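Local coordinates for protein methyltransferase 1 (Methanosarcina barkeri, PDB 2I2X) that catalyses the zinc-dependent transfer of the methyl group of methanol to the cob(I)amide cofactor carried by its partner corrinoid subunit MtaC, at residues D180-Y186 with C443-Y447; Q366-L370 with C400-I404; N388-K394 with L432-M436; A397-C401 with A428-L432. The contacts are given in a common frame with arbitrary orientation. Residue numbers count along the deposited sequence, not the author numbering.

Contact 1 (D180-Y186 with C443-Y447); sequences DIPGLLY and CLTKY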
loop_
_atom_site.group_PDB
_atom_site.type_symbol
_atom_site.label_atom_id
_atom_site.label_comp_id
_atom_site.label_asym_id
_atom_site.label_seq_id
_atom_site.Cartn_x
_atom_site.Cartn_y
_atom_site.Cartn_z
ATOM N N ASP A 180 12.908 -22.287 24.833
ATOM C CA ASP A 180 12.279 -22.896 25.983
ATOM C C ASP A 180 10.836 -23.239 25.596
ATOM O O ASP A 180 9.885 -22.462 25.821
ATOM C CB ASP A 180 12.375 -21.975 27.210
ATOM C CG ASP A 180 11.815 -22.618 28.469
ATOM O OD1 ASP A 180 11.253 -23.746 28.386
ATOM O OD2 ASP A 180 11.940 -21.997 29.553
ATOM N N ILE A 181 10.685 -24.406 24.978
ATOM C CA ILE A 181 9.386 -24.865 24.518
ATOM C C ILE A 181 8.332 -25.021 25.641
ATOM O O ILE A 181 7.209 -24.493 25.518
ATOM C CB ILE A 181 9.516 -26.148 23.736
ATOM C CG1 ILE A 181 10.541 -25.984 22.610
ATOM C CG2 ILE A 181 8.167 -26.559 23.230
ATOM C CD1 ILE A 181 10.421 -24.701 21.759
ATOM N N PRO A 182 8.691 -25.714 26.752
ATOM C CA PRO A 182 7.801 -25.741 27.914
ATOM C C PRO A 182 7.384 -24.339 28.389
ATOM O O PRO A 182 6.230 -24.137 28.775
ATOM C CB PRO A 182 8.662 -26.441 28.981
ATOM C CG PRO A 182 9.549 -27.344 28.195
ATOM C CD PRO A 182 9.916 -26.510 26.998
ATOM N N GLY A 183 8.310 -23.379 28.373
ATOM C CA GLY A 183 7.980 -22.005 28.736
ATOM C C GLY A 183 6.933 -21.432 27.786
ATOM O O GLY A 183 5.971 -20.777 28.215
ATOM N N LEU A 184 7.100 -21.706 26.495
ATOM C CA LEU A 184 6.069 -21.371 25.521
ATOM C C LEU A 184 4.710 -21.947 25.911
ATOM O O LEU A 184 3.724 -21.203 25.955
ATOM C CB LEU A 184 6.480 -21.829 24.117
ATOM C CG LEU A 184 7.236 -20.933 23.116
ATOM C CD1 LEU A 184 7.881 -19.669 23.683
ATOM C CD2 LEU A 184 8.263 -21.783 22.354
ATOM N N LEU A 185 4.668 -23.259 26.189
ATOM C CA LEU A 185 3.442 -23.946 26.660
ATOM C C LEU A 185 2.816 -23.296 27.892
ATOM O O LEU A 185 1.588 -23.128 27.984
ATOM C CB LEU A 185 3.731 -25.403 26.974
ATOM C CG LEU A 185 2.678 -26.483 26.649
ATOM C CD1 LEU A 185 2.944 -27.741 27.401
ATOM C CD2 LEU A 185 1.241 -26.038 26.889
ATOM N N TYR A 186 3.666 -22.890 28.827
ATOM C CA TYR A 186 3.174 -22.347 30.063
ATOM C C TYR A 186 2.656 -20.930 29.859
ATOM O O TYR A 186 1.513 -20.626 30.238
ATOM C CB TYR A 186 4.270 -22.422 31.137
ATOM C CG TYR A 186 3.913 -21.858 32.482
ATOM C CD1 TYR A 186 2.910 -22.434 33.270
ATOM C CD2 TYR A 186 4.631 -20.776 33.019
ATOM C CE1 TYR A 186 2.619 -21.934 34.569
ATOM C CE2 TYR A 186 4.339 -20.260 34.309
ATOM C CZ TYR A 186 3.343 -20.852 35.060
ATOM O OH TYR A 186 3.056 -20.336 36.289
ATOM N N CYS A 443 6.369 -25.117 36.769
ATOM C CA CYS A 443 6.603 -23.868 36.049
ATOM C C CYS A 443 6.574 -22.674 36.976
ATOM O O CYS A 443 7.438 -21.768 36.856
ATOM C CB CYS A 443 5.614 -23.665 34.890
ATOM S SG CYS A 443 5.786 -24.883 33.590
ATOM N N LEU A 444 5.587 -22.666 37.879
ATOM C CA LEU A 444 5.500 -21.590 38.870
ATOM C C LEU A 444 6.876 -21.364 39.504
ATOM O O LEU A 444 7.398 -20.239 39.506
ATOM C CB LEU A 444 4.502 -21.912 39.978
ATOM C CG LEU A 444 3.632 -20.786 40.548
ATOM C CD1 LEU A 444 3.278 -21.039 42.015
ATOM C CD2 LEU A 444 4.221 -19.412 40.344
ATOM N N THR A 445 7.489 -22.431 40.007
ATOM C CA THR A 445 8.730 -22.237 40.724
ATOM C C THR A 445 9.890 -21.949 39.774
ATOM O O THR A 445 10.700 -21.065 40.038
ATOM C CB THR A 445 9.045 -23.352 41.801
ATOM O OG1 THR A 445 10.042 -24.251 41.313
ATOM C CG2 THR A 445 7.777 -24.114 42.245
ATOM N N LYS A 446 9.963 -22.661 38.658
ATOM C CA LYS A 446 10.983 -22.326 37.636
ATOM C C LYS A 446 10.965 -20.853 37.153
ATOM O O LYS A 446 11.997 -20.203 37.189
ATOM C CB LYS A 446 10.942 -23.312 36.464
ATOM C CG LYS A 446 11.870 -22.972 35.297
ATOM C CD LYS A 446 11.646 -23.972 34.142
ATOM C CE LYS A 446 12.552 -23.676 32.967
ATOM N NZ LYS A 446 13.944 -24.092 33.198
ATOM N N TYR A 447 9.813 -20.319 36.744
ATOM C CA TYR A 447 9.753 -18.905 36.277
ATOM C C TYR A 447 9.792 -17.826 37.371
ATOM O O TYR A 447 10.247 -16.704 37.129
ATOM C CB TYR A 447 8.672 -18.683 35.186
ATOM C CG TYR A 447 8.946 -19.651 34.074
ATOM C CD1 TYR A 447 10.082 -19.506 33.269
ATOM C CD2 TYR A 447 8.151 -20.778 33.892
ATOM C CE1 TYR A 447 10.395 -20.430 32.304
ATOM C CE2 TYR A 447 8.457 -21.713 32.930
ATOM C CZ TYR A 447 9.583 -21.531 32.130
ATOM O OH TYR A 447 9.892 -22.462 31.148
#
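Polar contact here centres on the carboxylate of Asp-180, the N-cap of helix 181-210. Asp-180 OD1 accepts from Gly-183 N (3.0 Å, N-H...O angle 155°), the capping bond of the first turn, while Asp-180 OD2 accepts from Tyr-447 OH at 2.6 Å, a hydrogen bond from helix 436-450. The phenol oxygen of Tyr-447, OH, also comes within 3.1 Å of Gly-183 CA; an ideal CB on Gly-183 would fall 2.8 Å from Tyr-447 OH, so the absence of a side chain makes room for the tyrosine.

Aromatic and sulfur contacts fill the other end. The Tyr-186 ring carries Cys-443 CB over one face, a CH-pi contact, and Cys-443 SG lies obliquely 4.1 Å from the ring centroid. Tyr-186 and Tyr-447 have planes only 19° apart, yet their centroids are 5.7 Å apart, so the rings barely overlap and touch through the two CD2 atoms at 3.6 Å. Phe-454 packs against both tyrosines.

The segment axes approach no closer than 11.4 Å and cross at -115°, a spacing bridged mainly by the two tyrosines. One carboxylate thus both caps helix 181-210 and binds the C-terminal helix to its first turn.

Contact 2 (Q366-L370 with C400-I404); sequences QAYML and CCNII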
loop_
_atom_site.group_PDB
_atom_site.type_symbol
_atom_site.label_atom_id
_atom_site.label_comp_id
_atom_site.label_asym_id
_atom_site.label_seq_id
_atom_site.Cartn_x
_atom_site.Cartn_y
_atom_site.Cartn_z
ATOM N N GLN A 366 5.131 -22.562 9.097
ATOM C CA GLN A 366 4.106 -21.675 9.683
ATOM C C GLN A 366 2.839 -21.639 8.828
ATOM O O GLN A 366 1.736 -21.443 9.337
ATOM C CB GLN A 366 4.640 -20.259 9.870
ATOM C CG GLN A 366 5.765 -20.181 10.878
ATOM C CD GLN A 366 6.300 -18.774 11.050
ATOM O OE1 GLN A 366 5.754 -17.981 11.826
ATOM N NE2 GLN A 366 7.395 -18.467 10.362
ATOM N N ALA A 367 2.995 -21.856 7.527
ATOM C CA ALA A 367 1.868 -21.797 6.632
ATOM C C ALA A 367 1.241 -23.189 6.533
ATOM O O ALA A 367 -0.002 -23.342 6.646
ATOM C CB ALA A 367 2.309 -21.285 5.292
ATOM N N TYR A 368 2.102 -24.194 6.350
ATOM C CA TYR A 368 1.668 -25.576 6.278
ATOM C C TYR A 368 0.631 -25.967 7.348
ATOM O O TYR A 368 -0.406 -26.556 7.030
ATOM C CB TYR A 368 2.881 -26.521 6.361
ATOM C CG TYR A 368 2.523 -27.935 5.979
ATOM C CD1 TYR A 368 2.572 -28.342 4.640
ATOM C CD2 TYR A 368 2.097 -28.857 6.942
ATOM C CE1 TYR A 368 2.203 -29.611 4.254
ATOM C CE2 TYR A 368 1.735 -30.169 6.558
ATOM C CZ TYR A 368 1.788 -30.522 5.210
ATOM O OH TYR A 368 1.450 -31.779 4.807
ATOM N N MET A 369 0.924 -25.656 8.611
ATOM C CA MET A 369 0.035 -25.979 9.725
ATOM C C MET A 369 -1.271 -25.199 9.646
ATOM O O MET A 369 -2.319 -25.679 10.060
ATOM C CB MET A 369 0.739 -25.689 11.055
ATOM C CG MET A 369 -0.023 -26.150 12.323
ATOM S SD MET A 369 -1.193 -24.915 12.988
ATOM C CE MET A 369 -0.094 -23.908 13.957
ATOM N N LEU A 370 -1.220 -23.995 9.108
ATOM C CA LEU A 370 -2.381 -23.131 9.136
ATOM C C LEU A 370 -3.345 -23.437 8.003
ATOM O O LEU A 370 -4.469 -22.926 7.991
ATOM C CB LEU A 370 -1.929 -21.674 9.085
ATOM C CG LEU A 370 -2.070 -20.810 10.345
ATOM C CD1 LEU A 370 -2.286 -21.601 11.565
ATOM C CD2 LEU A 370 -0.933 -19.879 10.487
ATOM N N CYS A 400 0.844 -30.430 16.149
ATOM C CA CYS A 400 1.529 -29.549 15.228
ATOM C C CYS A 400 2.825 -30.205 14.739
ATOM O O CYS A 400 3.077 -30.262 13.522
ATOM C CB CYS A 400 1.796 -28.179 15.889
ATOM S SG CYS A 400 2.876 -27.054 14.927
ATOM N N CYS A 401 3.639 -30.669 15.682
ATOM C CA CYS A 401 4.884 -31.407 15.375
ATOM C C CYS A 401 4.638 -32.582 14.437
ATOM O O CYS A 401 5.392 -32.761 13.448
ATOM C CB CYS A 401 5.594 -31.898 16.643
ATOM S SG CYS A 401 6.231 -30.572 17.713
ATOM N N ASN A 402 3.587 -33.361 14.723
ATOM C CA ASN A 402 3.195 -34.469 13.845
ATOM C C ASN A 402 2.884 -33.998 12.440
ATOM O O ASN A 402 3.352 -34.588 11.457
ATOM C CB ASN A 402 2.000 -35.234 14.412
ATOM C CG ASN A 402 2.337 -35.964 15.715
ATOM O OD1 ASN A 402 3.508 -36.303 15.984
ATOM N ND2 ASN A 402 1.309 -36.207 16.529
ATOM N N ILE A 403 2.110 -32.917 12.362
ATOM C CA ILE A 403 1.699 -32.357 11.098
ATOM C C ILE A 403 2.883 -31.906 10.259
ATOM O O ILE A 403 2.980 -32.309 9.099
ATOM C CB ILE A 403 0.654 -31.237 11.270
ATOM C CG1 ILE A 403 -0.674 -31.876 11.687
ATOM C CG2 ILE A 403 0.511 -30.441 9.942
ATOM C CD1 ILE A 403 -1.627 -30.947 12.328
ATOM N N ILE A 404 3.789 -31.118 10.849
ATOM C CA ILE A 404 4.984 -30.634 10.126
ATOM C C ILE A 404 5.853 -31.822 9.683
ATOM O O ILE A 404 6.384 -31.831 8.578
ATOM C CB ILE A 404 5.840 -29.631 10.970
ATOM C CG1 ILE A 404 5.037 -28.414 11.441
ATOM C CG2 ILE A 404 7.129 -29.219 10.225
ATOM C CD1 ILE A 404 4.245 -27.697 10.335
#
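Met-369 buries 63 Å² in this contact, more than any other residue of the two segments. Met-369 CA lies 6.7 Å from Cys-400 CA, the nearest such pair. A chi1 near t carries Met-369 CG to 4.0 Å from Cys-400 SG, while Met-369 CB meets Ile-404 CD1 at 4.1 Å. The CB of Ile-404 is directed away, so it is the delta methyl that closes the gap.

The all-helical surroundings are consistent with the helix bundle that accompanies the TIM barrel of MtaB; here segment 366-370 packs on the long helix 389-409. Helix 240-259 adjoins the same site, through Val-244 against Met-369 and Ala-248 against Cys-400.

Ile-403, with 50 Å² covered, points its CB toward segment 366-370 and packs on Tyr-368, which loses 49 Å². Tyr-368 CE2 stands 3.6 Å from Ile-403 CG2 and 3.5 Å from the carbonyl Ile-403 O, which approaches the ring obliquely; on the same ring, Tyr-368 CD2 lies 4.2 Å from Ile-404 CD1. Arg-361 makes a cation-pi contact with Tyr-368, and Val-378 of helix 372-383 packs against Ile-403.

Contact 3 (N388-K394 with L432-M436); sequences NIYLRAK and LPDDM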
loop_
_atom_site.group_PDB
_atom_site.type_symbol
_atom_site.label_atom_id
_atom_site.label_comp_id
_atom_site.label_asym_id
_atom_site.label_seq_id
_atom_site.Cartn_x
_atom_site.Cartn_y
_atom_site.Cartn_z
ATOM N N ASN A 388 -9.518 -29.321 29.866
ATOM C CA ASN A 388 -8.205 -29.181 30.438
ATOM C C ASN A 388 -7.337 -28.200 29.611
ATOM O O ASN A 388 -6.884 -28.528 28.489
ATOM C CB ASN A 388 -7.592 -30.579 30.424
ATOM C CG ASN A 388 -6.321 -30.683 31.245
ATOM O OD1 ASN A 388 -5.383 -29.896 31.066
ATOM N ND2 ASN A 388 -6.267 -31.683 32.136
ATOM N N ILE A 389 -7.079 -27.014 30.162
ATOM C CA ILE A 389 -6.387 -25.968 29.396
ATOM C C ILE A 389 -4.914 -26.243 29.124
ATOM O O ILE A 389 -4.374 -25.788 28.099
ATOM C CB ILE A 389 -6.548 -24.553 30.017
ATOM C CG1 ILE A 389 -6.039 -24.505 31.475
ATOM C CG2 ILE A 389 -8.004 -24.090 29.908
ATOM C CD1 ILE A 389 -5.973 -23.091 32.065
ATOM N N TYR A 390 -4.246 -26.947 30.034
ATOM C CA TYR A 390 -2.861 -27.331 29.786
ATOM C C TYR A 390 -2.805 -28.451 28.762
ATOM O O TYR A 390 -2.126 -28.358 27.739
ATOM C CB TYR A 390 -2.219 -27.799 31.084
ATOM C CG TYR A 390 -0.999 -28.683 30.940
ATOM C CD1 TYR A 390 0.206 -28.161 30.509
ATOM C CD2 TYR A 390 -1.051 -30.034 31.266
ATOM C CE1 TYR A 390 1.329 -28.942 30.384
ATOM C CE2 TYR A 390 0.092 -30.853 31.154
ATOM C CZ TYR A 390 1.287 -30.282 30.717
ATOM O OH TYR A 390 2.443 -31.040 30.599
ATOM N N LEU A 391 -3.517 -29.527 29.055
ATOM C CA LEU A 391 -3.452 -30.708 28.242
ATOM C C LEU A 391 -3.931 -30.460 26.814
ATOM O O LEU A 391 -3.352 -31.010 25.879
ATOM C CB LEU A 391 -4.219 -31.857 28.913
ATOM C CG LEU A 391 -4.100 -33.257 28.282
ATOM C CD1 LEU A 391 -2.651 -33.673 28.039
ATOM C CD2 LEU A 391 -4.859 -34.303 29.109
ATOM N N ARG A 392 -4.990 -29.673 26.637
ATOM C CA ARG A 392 -5.443 -29.338 25.270
ATOM C C ARG A 392 -4.377 -28.573 24.486
ATOM O O ARG A 392 -4.168 -28.826 23.301
ATOM C CB ARG A 392 -6.803 -28.614 25.251
ATOM C CG ARG A 392 -6.810 -27.158 25.651
ATOM C CD ARG A 392 -8.264 -26.709 25.973
ATOM N NE ARG A 392 -8.370 -25.256 26.060
ATOM C CZ ARG A 392 -9.505 -24.562 25.993
ATOM N NH1 ARG A 392 -10.681 -25.164 25.877
ATOM N NH2 ARG A 392 -9.458 -23.246 26.038
ATOM N N ALA A 393 -3.689 -27.665 25.167
ATOM C CA ALA A 393 -2.603 -26.906 24.579
ATOM C C ALA A 393 -1.409 -27.792 24.230
ATOM O O ALA A 393 -0.791 -27.655 23.138
ATOM C CB ALA A 393 -2.188 -25.761 25.497
ATOM N N LYS A 394 -1.063 -28.698 25.141
ATOM C CA LYS A 394 0.018 -29.637 24.845
ATOM C C LYS A 394 -0.349 -30.502 23.631
ATOM O O LYS A 394 0.512 -30.739 22.779
ATOM C CB LYS A 394 0.355 -30.483 26.061
ATOM C CG LYS A 394 1.543 -31.425 25.902
ATOM C CD LYS A 394 2.141 -31.792 27.282
ATOM C CE LYS A 394 1.312 -32.874 28.064
ATOM N NZ LYS A 394 1.160 -34.187 27.325
ATOM N N LEU A 432 6.995 -34.007 28.997
ATOM C CA LEU A 432 6.188 -33.347 30.012
ATOM C C LEU A 432 5.156 -34.299 30.603
ATOM O O LEU A 432 4.768 -35.262 29.954
ATOM C CB LEU A 432 5.505 -32.100 29.445
ATOM C CG LEU A 432 6.459 -30.969 29.041
ATOM C CD1 LEU A 432 5.748 -29.876 28.162
ATOM C CD2 LEU A 432 7.209 -30.370 30.255
ATOM N N PRO A 433 4.710 -34.039 31.839
ATOM C CA PRO A 433 3.677 -34.895 32.450
ATOM C C PRO A 433 2.279 -34.588 31.921
ATOM O O PRO A 433 1.994 -33.433 31.554
ATOM C CB PRO A 433 3.737 -34.494 33.916
ATOM C CG PRO A 433 4.139 -33.033 33.869
ATOM C CD PRO A 433 5.127 -32.945 32.736
ATOM N N ASP A 434 1.389 -35.578 31.914
ATOM C CA ASP A 434 0.013 -35.289 31.494
ATOM C C ASP A 434 -0.785 -34.491 32.498
ATOM O O ASP A 434 -1.706 -33.780 32.108
ATOM C CB ASP A 434 -0.758 -36.550 31.092
ATOM C CG ASP A 434 -0.736 -36.795 29.583
ATOM O OD1 ASP A 434 0.034 -36.118 28.863
ATOM O OD2 ASP A 434 -1.501 -37.666 29.115
ATOM N N ASP A 435 -0.412 -34.588 33.771
ATOM C CA ASP A 435 -1.109 -33.910 34.872
ATOM C C ASP A 435 -0.815 -32.411 34.938
ATOM O O ASP A 435 0.340 -31.995 35.161
ATOM C CB ASP A 435 -0.727 -34.567 36.202
ATOM C CG ASP A 435 -1.270 -33.822 37.399
ATOM O OD1 ASP A 435 -2.478 -34.000 37.703
ATOM O OD2 ASP A 435 -0.498 -33.050 38.035
ATOM N N MET A 436 -1.872 -31.609 34.809
ATOM C CA MET A 436 -1.746 -30.153 34.813
ATOM C C MET A 436 -1.086 -29.579 36.069
ATOM O O MET A 436 -0.124 -28.822 35.948
ATOM C CB MET A 436 -3.108 -29.480 34.568
ATOM C CG MET A 436 -3.052 -27.954 34.501
ATOM S SD MET A 436 -4.620 -27.164 34.056
ATOM C CE MET A 436 -4.496 -25.515 34.731
HETATM O O HOH W 1 -4.117 -32.929 33.644
HETATM O O HOH W 2 3.841 -35.035 27.042
#
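Two direct hydrogen bonds tie the start of helix 389-409 to the link between helices 416-430 and 436-450. Tyr-390 OH donates to Pro-433 O at 2.6 Å, satisfying a carbonyl that lies outside regular secondary structure, and Lys-394 NZ meets Asp-434 OD1 at 2.7 Å in a salt bridge. The same ammonium donates to a water at 2.8 Å from Lys-394 NZ, which in turn donates to Leu-432 O (3.1 Å).

Asn-388, the N-cap, divides its amide: OD1 accepts from Leu-391 N (2.8 Å), while ND2 donates to a second water 2.9 Å away. That water also accepts from Met-436 N (2.9 Å) and donates to Asp-434 O (3.0 Å). Asp-435 caps the next helix through Lys-438 N. Apolar contact comes from Met-436, whose CG lies 3.5 Å from Tyr-390 CB.

The site is near the surface; Leu-185 of helix 181-210 packs on Tyr-390 and Leu-432, and Phe-439 of helix 436-450 stacks on the Tyr-390 ring.

Contact 4 (A397-C401 with A428-L432); sequences AIECC and ALEAL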
loop_
_atom_site.group_PDB
_atom_site.type_symbol
_atom_site.label_atom_id
_atom_site.label_comp_id
_atom_site.label_asym_id
_atom_site.label_seq_id
_atom_site.Cartn_x
_atom_site.Cartn_y
_atom_site.Cartn_z
ATOM N N ALA A 397 0.269 -28.542 20.405
ATOM C CA ALA A 397 1.697 -28.432 20.167
ATOM C C ALA A 397 2.281 -29.720 19.590
ATOM O O ALA A 397 3.101 -29.675 18.668
ATOM C CB ALA A 397 2.402 -28.066 21.489
ATOM N N ILE A 398 1.854 -30.870 20.120
ATOM C CA ILE A 398 2.392 -32.167 19.667
ATOM C C ILE A 398 1.798 -32.554 18.321
ATOM O O ILE A 398 2.490 -33.123 17.472
ATOM C CB ILE A 398 2.194 -33.304 20.723
ATOM C CG1 ILE A 398 3.144 -33.082 21.913
ATOM C CG2 ILE A 398 2.439 -34.693 20.094
ATOM C CD1 ILE A 398 2.781 -33.914 23.175
ATOM N N GLU A 399 0.509 -32.261 18.150
ATOM C CA GLU A 399 -0.171 -32.497 16.891
ATOM C C GLU A 399 0.468 -31.649 15.786
ATOM O O GLU A 399 0.616 -32.096 14.639
ATOM C CB GLU A 399 -1.651 -32.156 17.005
ATOM C CG GLU A 399 -2.487 -32.687 15.858
ATOM C CD GLU A 399 -2.733 -34.184 15.925
ATOM O OE1 GLU A 399 -2.677 -34.773 17.039
ATOM O OE2 GLU A 399 -2.999 -34.769 14.851
ATOM N N CYS A 400 0.844 -30.430 16.149
ATOM C CA CYS A 400 1.529 -29.549 15.228
ATOM C C CYS A 400 2.825 -30.205 14.739
ATOM O O CYS A 400 3.077 -30.262 13.522
ATOM C CB CYS A 400 1.796 -28.179 15.889
ATOM S SG CYS A 400 2.876 -27.054 14.927
ATOM N N CYS A 401 3.639 -30.669 15.682
ATOM C CA CYS A 401 4.884 -31.407 15.375
ATOM C C CYS A 401 4.638 -32.582 14.437
ATOM O O CYS A 401 5.392 -32.761 13.448
ATOM C CB CYS A 401 5.594 -31.898 16.643
ATOM S SG CYS A 401 6.231 -30.572 17.713
ATOM N N ALA A 428 10.934 -32.480 23.853
ATOM C CA ALA A 428 10.679 -31.692 25.073
ATOM C C ALA A 428 9.213 -31.668 25.446
ATOM O O ALA A 428 8.883 -31.721 26.626
ATOM C CB ALA A 428 11.200 -30.266 24.942
ATOM N N LEU A 429 8.324 -31.599 24.456
ATOM C CA LEU A 429 6.887 -31.623 24.736
ATOM C C LEU A 429 6.443 -33.005 25.177
ATOM O O LEU A 429 5.523 -33.136 25.996
ATOM C CB LEU A 429 6.056 -31.197 23.527
ATOM C CG LEU A 429 6.153 -29.744 23.051
ATOM C CD1 LEU A 429 5.827 -29.694 21.555
ATOM C CD2 LEU A 429 5.227 -28.860 23.869
ATOM N N GLU A 430 7.095 -34.029 24.629
ATOM C CA GLU A 430 6.690 -35.387 24.920
ATOM C C GLU A 430 7.186 -35.845 26.299
ATOM O O GLU A 430 6.642 -36.779 26.863
ATOM C CB GLU A 430 7.080 -36.342 23.783
ATOM C CG GLU A 430 6.227 -36.112 22.531
ATOM C CD GLU A 430 6.424 -37.128 21.419
ATOM O OE1 GLU A 430 5.408 -37.568 20.840
ATOM O OE2 GLU A 430 7.577 -37.466 21.090
ATOM N N ALA A 431 8.183 -35.157 26.851
ATOM C CA ALA A 431 8.734 -35.520 28.169
ATOM C C ALA A 431 7.919 -34.923 29.309
ATOM O O ALA A 431 8.130 -35.293 30.451
ATOM C CB ALA A 431 10.218 -35.093 28.291
ATOM N N LEU A 432 6.995 -34.007 28.997
ATOM C CA LEU A 432 6.188 -33.347 30.012
ATOM C C LEU A 432 5.156 -34.299 30.603
ATOM O O LEU A 432 4.768 -35.262 29.954
ATOM C CB LEU A 432 5.505 -32.100 29.445
ATOM C CG LEU A 432 6.459 -30.969 29.041
ATOM C CD1 LEU A 432 5.748 -29.876 28.162
ATOM C CD2 LEU A 432 7.209 -30.370 30.255
#
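Segments 397-401 and 428-432 run in broadly opposing senses, judged by their CA positions, and come nearest at Ile-398 and Leu-429, whose CA atoms are 6.8 Å apart. They belong to a helical hairpin: helices 389-409 and 416-430 are consecutive, joined by a short connection, and are probably part of the helix bundle beside the TIM barrel. In the first, Cys-401 N donates to Ala-397 O at 3.2 Å, as expected inside a helix. The second is leaving its helix: Leu-432 N reaches Leu-429 O by a weak bond of 3.5 Å, and Leu-432 adopts an extended backbone (phi/psi -72/155).

Leu-429 is the hub, with 81 Å² covered, and all three of its partners direct CB toward segment 428-432. Their spacing along the sequence, 397, 398 and 401, places them on one face of helix 389-409. Ala-397 CB touches Leu-429 CD2 at 3.8 Å, and Ile-398 CG1 touches Leu-429 CB at 3.8 Å. Ile-181 of helix 181-210 also packs on Leu-429, and Ile-249 of helix 240-259 on Ala-397, so two further helices adjoin the hairpin. The exposed Glu-430 brings its CG to 4.1 Å from Ile-398 CD1; further in, Cys-401 SG sits 4.0 Å from Leu-429 CD1.

Helix 389-409 runs through contacts 2, 3 and 4, meeting residues 366-370 in its C-terminal half, helix 416-430 near its middle and the link 432-436 at its start. Contacts 2 and 4 share Cys-400 and Cys-401; contacts 3 and 4 share Leu-432. Contact 1 does not use this helix, but its Leu-185 packs on Tyr-390, Ala-393 and Leu-432 of contact 3, and Ile-181 CG2 lies 3.8 Å from Leu-429 CG of contact 4. Chemistry differs with burial: contacts 2 and 4 depend on apolar and sulfur-bearing side chains, though contact 4 has an exposed edge at Glu-430; surface contact 3 adds a salt bridge and waters; partly buried contact 1 combines a tyrosine-carboxylate hydrogen bond with aromatic and sulfur contacts.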